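Long-range contacts in putative citrate lyase, alfa subunit (Streptococcus mutans, PDB 2HJ0), which is a putative alpha subunit of the citrate lyase (CitF) family whose precise activity is not established: residues Y31-R36 and I155-H161; H70-R74 and V328-D332; S96-I102 and N120-L126; G149-R153 and E498-G502; G188-M194 and E348-N352. All blocks are in the same frame, centred on the assembly; numbering follows the deposited sequence.

Contact 1: residues Y31-R36 and I155-H161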
# COMPACT_ATOMS: atom_id res chain seq x y z
N TYR A 31 -16.70 6.66 8.86
CA TYR A 31 -15.77 7.14 9.89
C TYR A 31 -14.55 7.81 9.27
O TYR A 31 -14.25 7.61 8.10
CB TYR A 31 -15.32 5.98 10.77
CG TYR A 31 -14.44 4.98 10.07
CD1 TYR A 31 -13.07 5.20 9.94
CD2 TYR A 31 -14.97 3.82 9.52
CE1 TYR A 31 -12.26 4.28 9.27
CE2 TYR A 31 -14.17 2.90 8.85
CZ TYR A 31 -12.82 3.14 8.73
OH TYR A 31 -12.03 2.22 8.07
N LYS A 32 -13.84 8.60 10.08
CA LYS A 32 -12.64 9.27 9.63
C LYS A 32 -11.45 8.38 9.94
O LYS A 32 -11.12 8.15 11.11
CB LYS A 32 -12.47 10.60 10.35
CG LYS A 32 -12.82 11.81 9.52
CD LYS A 32 -11.61 12.34 8.76
CE LYS A 32 -10.56 12.94 9.70
NZ LYS A 32 -9.91 11.93 10.59
N GLU A 33 -10.82 7.85 8.90
CA GLU A 33 -9.68 6.98 9.07
C GLU A 33 -8.60 7.70 9.87
O GLU A 33 -8.50 8.93 9.86
CB GLU A 33 -9.12 6.58 7.70
CG GLU A 33 -7.88 5.71 7.76
CD GLU A 33 -7.33 5.38 6.38
OE1 GLU A 33 -7.11 6.32 5.58
OE2 GLU A 33 -7.12 4.19 6.10
N SER A 34 -7.80 6.91 10.58
CA SER A 34 -6.72 7.45 11.39
C SER A 34 -5.64 8.07 10.50
O SER A 34 -5.37 7.58 9.40
CB SER A 34 -6.14 6.31 12.22
OG SER A 34 -4.92 6.66 12.85
N SER A 35 -5.04 9.17 10.94
CA SER A 35 -3.95 9.80 10.19
C SER A 35 -2.74 9.83 11.14
O SER A 35 -2.91 9.95 12.36
CB SER A 35 -4.31 11.22 9.74
OG SER A 35 -4.46 12.09 10.86
N ARG A 36 -1.54 9.74 10.59
CA ARG A 36 -0.33 9.71 11.39
C ARG A 36 0.45 11.02 11.35
O ARG A 36 0.22 11.85 10.47
CB ARG A 36 0.56 8.56 10.90
CG ARG A 36 0.77 8.58 9.41
CD ARG A 36 1.30 7.28 8.83
NE ARG A 36 1.39 7.44 7.37
CZ ARG A 36 2.45 7.12 6.63
NH1 ARG A 36 2.42 7.32 5.32
NH2 ARG A 36 3.53 6.60 7.21
N ILE A 155 -7.07 0.24 15.02
CA ILE A 155 -6.01 1.09 14.54
C ILE A 155 -6.51 2.04 13.45
O ILE A 155 -6.16 3.21 13.45
CB ILE A 155 -4.82 0.25 14.02
CG1 ILE A 155 -4.28 -0.58 15.18
CG2 ILE A 155 -3.73 1.16 13.44
CD1 ILE A 155 -3.10 -1.46 14.84
N ALA A 156 -7.36 1.55 12.57
CA ALA A 156 -7.86 2.40 11.50
C ALA A 156 -8.90 3.42 11.97
O ALA A 156 -8.98 4.52 11.42
CB ALA A 156 -8.45 1.54 10.40
N THR A 157 -9.68 3.05 12.97
CA THR A 157 -10.71 3.92 13.53
C THR A 157 -10.08 4.97 14.43
O THR A 157 -10.72 5.94 14.83
CB THR A 157 -11.69 3.11 14.37
OG1 THR A 157 -12.26 2.10 13.54
CG2 THR A 157 -12.81 4.00 14.89
N ASP A 158 -8.81 4.75 14.75
CA ASP A 158 -8.04 5.63 15.62
C ASP A 158 -8.49 5.56 17.07
O ASP A 158 -8.10 6.40 17.88
CB ASP A 158 -8.11 7.09 15.15
CG ASP A 158 -6.88 7.91 15.59
OD1 ASP A 158 -6.83 9.13 15.31
OD2 ASP A 158 -5.95 7.32 16.19
N ASP A 159 -9.29 4.57 17.44
CA ASP A 159 -9.66 4.52 18.84
C ASP A 159 -8.49 3.91 19.58
O ASP A 159 -8.60 3.51 20.73
CB ASP A 159 -10.97 3.76 19.05
CG ASP A 159 -10.94 2.41 18.44
OD1 ASP A 159 -12.04 1.82 18.23
OD2 ASP A 159 -9.82 1.92 18.18
N ILE A 160 -7.35 3.88 18.89
CA ILE A 160 -6.08 3.38 19.41
C ILE A 160 -5.05 3.99 18.46
O ILE A 160 -5.30 4.09 17.26
CB ILE A 160 -6.02 1.86 19.35
CG1 ILE A 160 -4.63 1.36 19.75
CG2 ILE A 160 -6.32 1.41 17.95
CD1 ILE A 160 -4.42 -0.11 19.49
N HIS A 161 -3.89 4.41 18.97
CA HIS A 161 -2.89 5.04 18.11
C HIS A 161 -1.46 4.66 18.48
O HIS A 161 -1.01 4.89 19.61
CB HIS A 161 -3.07 6.55 18.16
CG HIS A 161 -2.58 7.27 16.95
ND1 HIS A 161 -1.28 7.68 16.80
CD2 HIS A 161 -3.23 7.65 15.82
CE1 HIS A 161 -1.14 8.28 15.63
NE2 HIS A 161 -2.31 8.28 15.02
O HOH W 1 -13.26 7.65 13.83
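Ser34 lies closest to the end of helix 148-157 and gives up the most surface here. Its chi1 of 168° (t) turns the hydroxyl toward the residues that follow the helix, placing Ser34 OG 3.6 Å from Asp158 OD2, while Ser34 CB rests 3.3 Å from Ile155 O. The backbone makes the firmer link: Ser34 N donates to Ala156 O at 2.8 Å, using a carbonyl at the helix end, and Glu33 CA adds a CA-H...O contact to Ala156 O at 3.5 Å. Asp158, just past the helix and with positive phi, turns the chain toward His161, whose t rotamer carries His161 NE2 to Ser35 O (3.2 Å, nearly straight at 167°). Tyr31, in the p rotamer, lays its ring beside the helix end, with CE1 3.9 Å from Ala156 O, and its hydroxyl bonds to Leu358 O. Glu33 extends through t, t to Tyr199 and also forms a salt bridge with Arg36 of the second subunit. The contact joins the end of helix 148-157 to segment 31-36 beside helix 191-199, whose Tyr199 touches Ser34 and Ala156, while Tyr31 and Lys32 pair with an antiparallel strand of the second subunit.

Contact 2: residues H70-R74 and V328-D332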
# COMPACT_ATOMS: atom_id res chain seq x y z
N HIS A 70 4.92 -7.25 15.80
CA HIS A 70 4.13 -8.27 15.13
C HIS A 70 4.61 -9.65 15.59
O HIS A 70 5.67 -9.76 16.20
CB HIS A 70 4.24 -8.15 13.61
CG HIS A 70 5.57 -8.54 13.07
ND1 HIS A 70 6.48 -7.62 12.60
CD2 HIS A 70 6.17 -9.75 12.97
CE1 HIS A 70 7.59 -8.24 12.24
NE2 HIS A 70 7.43 -9.53 12.46
N HIS A 71 3.83 -10.69 15.32
CA HIS A 71 4.21 -12.04 15.74
C HIS A 71 4.48 -13.04 14.61
O HIS A 71 4.29 -14.25 14.77
CB HIS A 71 3.14 -12.63 16.67
CG HIS A 71 1.83 -12.89 15.99
ND1 HIS A 71 1.01 -11.88 15.54
CD2 HIS A 71 1.22 -14.05 15.65
CE1 HIS A 71 -0.05 -12.40 14.95
NE2 HIS A 71 0.06 -13.72 15.00
N HIS A 72 4.96 -12.55 13.47
CA HIS A 72 5.21 -13.46 12.35
C HIS A 72 6.34 -14.45 12.60
O HIS A 72 6.41 -15.48 11.95
CB HIS A 72 5.46 -12.68 11.06
CG HIS A 72 4.20 -12.21 10.40
ND1 HIS A 72 3.89 -10.87 10.26
CD2 HIS A 72 3.19 -12.89 9.81
CE1 HIS A 72 2.74 -10.76 9.61
NE2 HIS A 72 2.30 -11.97 9.33
N PHE A 73 7.20 -14.14 13.56
CA PHE A 73 8.31 -15.04 13.89
C PHE A 73 7.90 -16.03 14.99
O PHE A 73 8.66 -16.93 15.37
CB PHE A 73 9.53 -14.25 14.36
CG PHE A 73 10.21 -13.50 13.26
CD1 PHE A 73 10.35 -12.12 13.32
CD2 PHE A 73 10.70 -14.19 12.16
CE1 PHE A 73 10.96 -11.44 12.30
CE2 PHE A 73 11.32 -13.51 11.12
CZ PHE A 73 11.45 -12.14 11.18
N ARG A 74 6.68 -15.85 15.48
CA ARG A 74 6.13 -16.69 16.52
C ARG A 74 7.09 -16.96 17.67
O ARG A 74 7.69 -16.02 18.18
CB ARG A 74 5.65 -17.99 15.90
CG ARG A 74 4.57 -17.72 14.90
CD ARG A 74 3.72 -18.93 14.70
NE ARG A 74 4.15 -19.66 13.52
CZ ARG A 74 3.67 -20.84 13.17
NH1 ARG A 74 4.14 -21.44 12.08
NH2 ARG A 74 2.74 -21.41 13.93
N VAL A 328 -1.98 -14.01 4.83
CA VAL A 328 -1.80 -12.97 5.83
C VAL A 328 -0.75 -13.42 6.83
O VAL A 328 -0.17 -12.63 7.58
CB VAL A 328 -3.11 -12.66 6.57
CG1 VAL A 328 -3.45 -13.78 7.55
CG2 VAL A 328 -2.97 -11.33 7.29
N GLN A 329 -0.49 -14.72 6.85
CA GLN A 329 0.50 -15.28 7.74
C GLN A 329 0.86 -16.71 7.35
O GLN A 329 -0.01 -17.52 7.03
CB GLN A 329 0.00 -15.24 9.18
CG GLN A 329 0.73 -16.20 10.05
CD GLN A 329 0.33 -16.07 11.49
OE1 GLN A 329 -0.86 -15.91 11.81
NE2 GLN A 329 1.32 -16.15 12.38
N ASP A 330 2.15 -17.02 7.37
CA ASP A 330 2.61 -18.36 7.03
C ASP A 330 2.84 -19.16 8.29
O ASP A 330 3.26 -18.62 9.30
CB ASP A 330 3.90 -18.28 6.24
CG ASP A 330 3.70 -17.68 4.89
OD1 ASP A 330 4.36 -16.67 4.59
OD2 ASP A 330 2.87 -18.24 4.13
N PHE A 331 2.57 -20.46 8.21
CA PHE A 331 2.75 -21.34 9.36
C PHE A 331 3.86 -22.39 9.22
O PHE A 331 3.94 -23.33 10.02
CB PHE A 331 1.41 -22.00 9.69
CG PHE A 331 0.50 -21.15 10.54
CD1 PHE A 331 0.37 -21.38 11.90
CD2 PHE A 331 -0.22 -20.11 9.97
CE1 PHE A 331 -0.47 -20.58 12.68
CE2 PHE A 331 -1.06 -19.31 10.75
CZ PHE A 331 -1.18 -19.54 12.10
N ASP A 332 4.72 -22.24 8.21
CA ASP A 332 5.85 -23.14 8.01
C ASP A 332 6.75 -22.60 6.90
O ASP A 332 6.29 -21.90 6.00
CB ASP A 332 5.40 -24.57 7.71
CG ASP A 332 4.54 -24.67 6.48
OD1 ASP A 332 3.98 -25.75 6.24
OD2 ASP A 332 4.42 -23.66 5.74
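Arg74, Gln329 and His72 account for most of the surface that the loop after strand 66-69 shares with 328-332. Arg74 closes a type I turn that starts at His71, its N donating to His71 O at 3.0 Å, and its CB points toward the other segment. The side chain reaches Phe331: Arg74 NH2 is 3.1 Å from Phe331 CD1, which lies over one face of the guanidinium, and Arg74 NH1 is 2.8 Å from Phe331 O. Gln329, extended (t, t), reaches from strand 329-330 toward the loop, so that Gln329 NE2 comes within 3.8 Å of His71 NE2 and 4.3 Å of Arg74 CD, while Gln329 OE1 is hydrogen-bonded to Tyr192 OH. His72 makes the clear polar link, NE2 to Val328 O at 3.1 Å and 172°, with Gln329 CB 4.0 Å from His72 NE2 near the ring plane. His71 is hydrogen-bonded to Ser100 through ND1, stacks on Tyr192, and lies about 3 Å from a bound citric acid, probably from the crystallisation liquor. The loop after strand 66-69 of one mixed sheet meets the chain that follows strand 322-327 of another, consistent with a pocket at the junction of the two sheets.

Contact 3: residues S96-I102 and N120-L126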
# COMPACT_ATOMS: atom_id res chain seq x y z
N SER A 96 2.48 1.43 26.82
CA SER A 96 1.31 0.68 26.37
C SER A 96 1.74 -0.23 25.22
O SER A 96 2.19 0.23 24.18
CB SER A 96 0.23 1.65 25.93
OG SER A 96 -1.02 1.00 25.93
N ILE A 97 1.59 -1.53 25.42
CA ILE A 97 2.01 -2.50 24.42
C ILE A 97 0.85 -2.93 23.48
O ILE A 97 -0.27 -3.21 23.92
CB ILE A 97 2.62 -3.73 25.18
CG1 ILE A 97 3.67 -4.44 24.35
CG2 ILE A 97 1.54 -4.75 25.52
CD1 ILE A 97 4.18 -5.68 25.07
N ALA A 98 1.12 -2.94 22.18
CA ALA A 98 0.10 -3.33 21.22
C ALA A 98 0.62 -4.33 20.17
O ALA A 98 0.60 -4.07 18.97
CB ALA A 98 -0.47 -2.09 20.52
N PRO A 99 1.10 -5.50 20.63
CA PRO A 99 1.61 -6.53 19.72
C PRO A 99 0.46 -7.25 19.00
O PRO A 99 -0.60 -7.44 19.59
CB PRO A 99 2.37 -7.47 20.65
CG PRO A 99 1.55 -7.41 21.91
CD PRO A 99 1.26 -5.93 22.04
N SER A 100 0.67 -7.63 17.75
CA SER A 100 -0.37 -8.35 17.01
C SER A 100 -0.73 -9.63 17.78
O SER A 100 -1.87 -10.09 17.70
CB SER A 100 0.10 -8.67 15.60
OG SER A 100 1.32 -9.39 15.60
N SER A 101 0.22 -10.21 18.51
CA SER A 101 -0.05 -11.38 19.34
C SER A 101 1.16 -11.69 20.20
O SER A 101 2.26 -11.26 19.89
CB SER A 101 -0.45 -12.59 18.50
OG SER A 101 -1.15 -13.56 19.30
N ILE A 102 0.96 -12.45 21.28
CA ILE A 102 2.05 -12.76 22.21
C ILE A 102 2.35 -14.26 22.32
O ILE A 102 1.44 -15.06 22.54
CB ILE A 102 1.72 -12.17 23.63
CG1 ILE A 102 1.75 -10.64 23.57
CG2 ILE A 102 2.71 -12.64 24.66
CD1 ILE A 102 1.18 -9.96 24.78
N ASN A 120 -0.28 -1.59 30.01
CA ASN A 120 -1.44 -1.95 29.20
C ASN A 120 -1.01 -2.84 28.04
O ASN A 120 0.02 -2.60 27.41
CB ASN A 120 -2.13 -0.70 28.64
CG ASN A 120 -2.87 0.08 29.71
OD1 ASN A 120 -2.26 0.61 30.63
ND2 ASN A 120 -4.18 0.14 29.59
N ILE A 121 -1.82 -3.85 27.76
CA ILE A 121 -1.52 -4.80 26.70
C ILE A 121 -2.75 -5.07 25.84
O ILE A 121 -3.86 -5.16 26.35
CB ILE A 121 -1.09 -6.16 27.31
CG1 ILE A 121 0.08 -5.96 28.28
CG2 ILE A 121 -0.72 -7.13 26.19
CD1 ILE A 121 0.50 -7.25 29.03
N THR A 122 -2.55 -5.19 24.53
CA THR A 122 -3.64 -5.53 23.62
C THR A 122 -3.10 -6.46 22.54
O THR A 122 -2.01 -6.23 22.01
CB THR A 122 -4.30 -4.29 22.97
OG1 THR A 122 -5.38 -4.72 22.13
CG2 THR A 122 -3.29 -3.48 22.14
N SER A 123 -3.82 -7.54 22.25
CA SER A 123 -3.40 -8.48 21.21
C SER A 123 -4.39 -9.61 20.99
O SER A 123 -5.50 -9.62 21.55
CB SER A 123 -2.02 -9.06 21.50
OG SER A 123 -2.05 -10.04 22.51
N SER A 124 -3.98 -10.56 20.16
CA SER A 124 -4.82 -11.70 19.83
C SER A 124 -4.76 -12.70 20.97
O SER A 124 -5.80 -13.17 21.46
CB SER A 124 -4.34 -12.34 18.53
OG SER A 124 -4.98 -13.58 18.28
N GLY A 125 -3.55 -13.02 21.42
CA GLY A 125 -3.42 -13.98 22.49
C GLY A 125 -2.25 -13.72 23.41
O GLY A 125 -1.46 -12.81 23.20
N LEU A 126 -2.13 -14.53 24.45
CA LEU A 126 -1.03 -14.35 25.37
C LEU A 126 -0.28 -15.66 25.54
O LEU A 126 0.87 -15.67 25.99
CB LEU A 126 -1.59 -13.85 26.72
CG LEU A 126 -2.48 -12.60 26.66
CD1 LEU A 126 -3.14 -12.40 28.00
CD2 LEU A 126 -1.65 -11.39 26.26
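This is a parallel strand pairing within a beta-alpha-beta unit, strand 95-99, helix 109-114 and strand 118-123, in the interior of a ten-stranded mixed sheet. The strand axes run 11° apart and approach to 4.7 Å. Ile97 N donates to Asn120 O at 2.8 Å, and Thr122 N returns a weak bond to Ile97 O at 3.1 Å. Ile97 and Ile121 share one face of the sheet, Ile97 CG2 and Ile121 CG1 3.3 Å apart, with Met80 and Leu84 of helix 79-89 packed on Ile97. Pro99 N has no hydrogen to offer Thr122 O, yet the two chains stay together beyond the strands: Ser124 N bonds to Ser100 O at 3.3 Å. These loops lie at the C-terminal ends of the parallel strands, the usual place for sites in such folds, and the side chain of Ser124 is about 3 Å from a bound citric acid, probably from the crystallisation liquor. Farther on, Ile102 N donates to Gly125 O at 3.1 Å, and Ile102 CD1 packs 3.5 Å from Leu126 CD2.

Contact 4: residues G149-R153 and E498-G502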
# COMPACT_ATOMS: atom_id res chain seq x y z
N GLY A 149 -9.02 -8.88 12.97
CA GLY A 149 -9.79 -7.83 12.34
C GLY A 149 -10.04 -6.68 13.31
O GLY A 149 -9.96 -5.50 12.95
N GLY A 150 -10.36 -7.02 14.57
CA GLY A 150 -10.61 -5.99 15.57
C GLY A 150 -9.43 -5.05 15.75
O GLY A 150 -9.60 -3.84 15.91
N ARG A 151 -8.23 -5.62 15.75
CA ARG A 151 -7.02 -4.83 15.91
C ARG A 151 -6.88 -3.90 14.71
O ARG A 151 -6.57 -2.71 14.84
CB ARG A 151 -5.80 -5.74 16.00
CG ARG A 151 -4.48 -5.00 16.11
CD ARG A 151 -3.33 -5.98 16.19
NE ARG A 151 -2.10 -5.33 16.62
CZ ARG A 151 -1.32 -4.61 15.83
NH1 ARG A 151 -1.63 -4.44 14.55
NH2 ARG A 151 -0.22 -4.06 16.33
N ALA A 152 -7.11 -4.45 13.52
CA ALA A 152 -7.02 -3.65 12.32
C ALA A 152 -8.11 -2.57 12.39
O ALA A 152 -7.85 -1.42 12.06
CB ALA A 152 -7.18 -4.53 11.09
N ARG A 153 -9.31 -2.94 12.82
CA ARG A 153 -10.40 -1.97 12.92
C ARG A 153 -10.02 -0.85 13.89
O ARG A 153 -10.12 0.33 13.55
CB ARG A 153 -11.69 -2.61 13.40
CG ARG A 153 -12.87 -1.63 13.48
CD ARG A 153 -13.67 -1.80 14.77
NE ARG A 153 -12.92 -1.37 15.95
CZ ARG A 153 -12.69 -2.13 17.01
NH1 ARG A 153 -13.15 -3.37 17.04
NH2 ARG A 153 -12.02 -1.66 18.05
N GLU A 498 -12.86 -7.79 23.45
CA GLU A 498 -13.55 -6.89 22.54
C GLU A 498 -13.89 -7.63 21.25
O GLU A 498 -13.02 -8.20 20.62
CB GLU A 498 -12.69 -5.67 22.20
CG GLU A 498 -13.33 -4.78 21.13
CD GLU A 498 -12.34 -3.86 20.44
OE1 GLU A 498 -12.06 -2.77 20.97
OE2 GLU A 498 -11.84 -4.24 19.37
N TYR A 499 -15.17 -7.63 20.89
CA TYR A 499 -15.63 -8.27 19.66
C TYR A 499 -15.11 -7.48 18.46
O TYR A 499 -14.81 -6.28 18.57
CB TYR A 499 -17.16 -8.28 19.60
CG TYR A 499 -17.73 -9.11 18.48
CD1 TYR A 499 -17.52 -10.48 18.44
CD2 TYR A 499 -18.51 -8.53 17.47
CE1 TYR A 499 -18.06 -11.27 17.43
CE2 TYR A 499 -19.06 -9.32 16.45
CZ TYR A 499 -18.82 -10.69 16.44
OH TYR A 499 -19.33 -11.49 15.45
N ARG A 500 -15.02 -8.14 17.31
CA ARG A 500 -14.53 -7.49 16.11
C ARG A 500 -15.12 -6.10 15.84
O ARG A 500 -14.44 -5.22 15.31
CB ARG A 500 -14.75 -8.40 14.88
CG ARG A 500 -16.21 -8.66 14.53
CD ARG A 500 -16.33 -9.48 13.25
NE ARG A 500 -15.29 -9.09 12.29
CZ ARG A 500 -15.40 -9.18 10.96
NH1 ARG A 500 -16.51 -9.65 10.41
NH2 ARG A 500 -14.39 -8.77 10.20
N ASP A 501 -16.39 -5.90 16.20
CA ASP A 501 -17.03 -4.61 15.95
C ASP A 501 -16.67 -3.52 16.95
O ASP A 501 -17.07 -2.36 16.79
CB ASP A 501 -18.56 -4.77 15.88
CG ASP A 501 -19.15 -5.25 17.18
OD1 ASP A 501 -18.38 -5.47 18.14
OD2 ASP A 501 -20.40 -5.40 17.23
N GLY A 502 -15.91 -3.87 17.98
CA GLY A 502 -15.49 -2.88 18.96
C GLY A 502 -16.20 -2.86 20.31
O GLY A 502 -15.80 -2.13 21.21
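A salt bridge between Arg153 and Glu498 dominates this buried contact. Arg153 NH1 donates to Glu498 OE2 at 2.8 Å, and Arg153 NH2 reaches both carboxylate oxygens, Glu498 OE2 at 2.9 Å and Glu498 OE1 at 3.1 Å. Arg153 NH1 has a second acceptor in Arg500 O, also at 2.8 Å, so the guanidinium joins the carboxylate at the end of strand 493-498 to a carbonyl of the type I turn 499-502. That turn is closed by Gly502 N donating to Tyr499 O at 2.7 Å. Gly502 lies with its CA over one face of the guanidinium; a CB there would lie 3.3 Å from Arg153 CZ, and the positive phi of 104° would press it against the preceding carbonyl. Back along helix 148-157, the bare backbone of Gly150 lets the turn come close: Gly150 CA is 4.2 Å from Arg500 CA and 3.9 Å from Arg500 O. Glu498 has a second cationic partner in Arg146, and the side chain of Arg500 leaves for a salt bridge with Asp402 of helix 400-406. Charge compensation and the Arg153 NH1 to Arg500 O hydrogen bond thus tie the hairpin of strands 493-498 and 504-511 to helix 148-157.

Contact 5: residues G188-M194 and E348-N352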
# COMPACT_ATOMS: atom_id res chain seq x y z
N GLY A 188 8.05 -15.19 5.66
CA GLY A 188 7.05 -15.09 4.62
C GLY A 188 6.25 -13.80 4.66
O GLY A 188 6.81 -12.70 4.64
N SER A 189 4.93 -13.94 4.72
CA SER A 189 4.06 -12.78 4.76
C SER A 189 4.32 -11.89 5.97
O SER A 189 4.89 -12.32 6.98
CB SER A 189 2.60 -13.23 4.78
OG SER A 189 1.76 -12.11 4.96
N LEU A 190 3.91 -10.63 5.85
CA LEU A 190 4.06 -9.63 6.90
C LEU A 190 2.75 -8.86 7.08
O LEU A 190 2.76 -7.69 7.42
CB LEU A 190 5.16 -8.65 6.55
CG LEU A 190 6.57 -9.19 6.72
CD1 LEU A 190 7.57 -8.12 6.30
CD2 LEU A 190 6.80 -9.59 8.18
N GLY A 191 1.64 -9.56 6.84
CA GLY A 191 0.32 -8.96 6.95
C GLY A 191 -0.04 -8.24 8.24
O GLY A 191 -0.75 -7.24 8.20
N TYR A 192 0.42 -8.73 9.38
CA TYR A 192 0.07 -8.05 10.61
C TYR A 192 0.96 -6.81 10.75
O TYR A 192 0.48 -5.76 11.18
CB TYR A 192 0.21 -8.98 11.82
CG TYR A 192 -0.67 -10.22 11.74
CD1 TYR A 192 -2.04 -10.11 11.50
CD2 TYR A 192 -0.11 -11.50 11.84
CE1 TYR A 192 -2.84 -11.26 11.33
CE2 TYR A 192 -0.89 -12.65 11.68
CZ TYR A 192 -2.25 -12.52 11.42
OH TYR A 192 -3.02 -13.65 11.22
N ALA A 193 2.23 -6.90 10.37
CA ALA A 193 3.11 -5.74 10.49
C ALA A 193 2.81 -4.64 9.49
O ALA A 193 3.00 -3.45 9.77
CB ALA A 193 4.56 -6.17 10.35
N MSE A 194 2.32 -5.02 8.31
CA MSE A 194 2.02 -4.04 7.27
C MSE A 194 1.03 -2.97 7.69
O MSE A 194 1.10 -1.83 7.23
CB MSE A 194 1.51 -4.73 6.00
CG MSE A 194 2.62 -5.34 5.16
SE MSE A 194 1.99 -6.65 3.88
CE MSE A 194 1.97 -5.57 2.27
N GLU A 348 0.49 -11.70 -0.93
CA GLU A 348 0.56 -11.22 0.44
C GLU A 348 -0.48 -10.12 0.69
O GLU A 348 -0.66 -9.23 -0.13
CB GLU A 348 1.97 -10.70 0.71
CG GLU A 348 2.20 -10.05 2.06
CD GLU A 348 3.59 -9.45 2.18
OE1 GLU A 348 4.29 -9.76 3.18
OE2 GLU A 348 3.99 -8.68 1.28
N ILE A 349 -1.16 -10.19 1.83
CA ILE A 349 -2.17 -9.20 2.16
C ILE A 349 -2.06 -8.76 3.62
O ILE A 349 -1.74 -9.57 4.50
CB ILE A 349 -3.61 -9.74 1.94
CG1 ILE A 349 -3.84 -10.92 2.89
CG2 ILE A 349 -3.79 -10.15 0.48
CD1 ILE A 349 -5.28 -11.41 2.96
N ASP A 350 -2.32 -7.48 3.87
CA ASP A 350 -2.28 -6.92 5.22
C ASP A 350 -3.51 -7.39 5.99
O ASP A 350 -4.55 -7.69 5.39
CB ASP A 350 -2.26 -5.39 5.17
CG ASP A 350 -3.55 -4.80 4.60
OD1 ASP A 350 -4.57 -4.75 5.31
OD2 ASP A 350 -3.54 -4.39 3.43
N ALA A 351 -3.40 -7.43 7.30
CA ALA A 351 -4.51 -7.86 8.15
C ALA A 351 -5.81 -7.08 7.94
O ALA A 351 -6.89 -7.61 8.17
CB ALA A 351 -4.11 -7.79 9.63
N ASN A 352 -5.71 -5.82 7.52
CA ASN A 352 -6.91 -5.04 7.31
C ASN A 352 -7.68 -5.57 6.11
O ASN A 352 -8.88 -5.83 6.20
CB ASN A 352 -6.60 -3.56 7.08
CG ASN A 352 -7.86 -2.70 7.08
OD1 ASN A 352 -8.55 -2.57 8.11
ND2 ASN A 352 -8.18 -2.12 5.93
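The start of helix 191-199, beside a pocket that holds a citric acid probably from the crystallisation liquor, meets the start of helix 351-355 here. Tyr192, about 3 Å from that ligand, stacks on His71 and touches Ala351 through CD1, 3.6 Å from Ala351 CB. The backbones come closest at Gly191 and Asp350, whose CA atoms are 3.7 Å apart. Ala351 N donates to Gly191 O at 2.8 Å, and a CB on Gly191 would clash with Ile349 O, which lies 3.3 Å from Gly191 CA. Before the helix, Ser189 OG accepts from Gly191 N at 3.2 Å, forming an ST turn. Glu348 extends its t, t side chain to Leu190 N, with OE1 at 2.8 Å, while its OE2 bonds to Ser219. Selenomethionine Met194 rests against that carboxylate, SE 3.6 Å from Glu348 CD. Asp350 is the N-cap of helix 351-355, its side chain accepting from Met353 N. Two helix beginnings set against each other, one opened by an ST turn and the other by an Asp N-cap, probably line this side of the pocket.

Contacts 2, 3, 4 and 5 are buried, whereas contact 1 is only partly so, beside the second subunit. Contact 3 is the one built on regular strand pairing; contact 4 depends on a buried salt bridge, contacts 1 and 5 on hydrogen bonds at helix ends, and contact 2 on one between a loop and the residue before a short strand. Helix 148-157 serves both contacts 1 and 4, which meet through a long, weak ion pair between Asp159 and Arg153. Contacts 2 and 5 share the Asp330 to Ser189 link, and His71 joins contact 2 to Ser100 of contact 3. Arg151 of contact 4 bonds Ala98 O of contact 3. Residues of contacts 2, 3 and 5 approach bound citric acid.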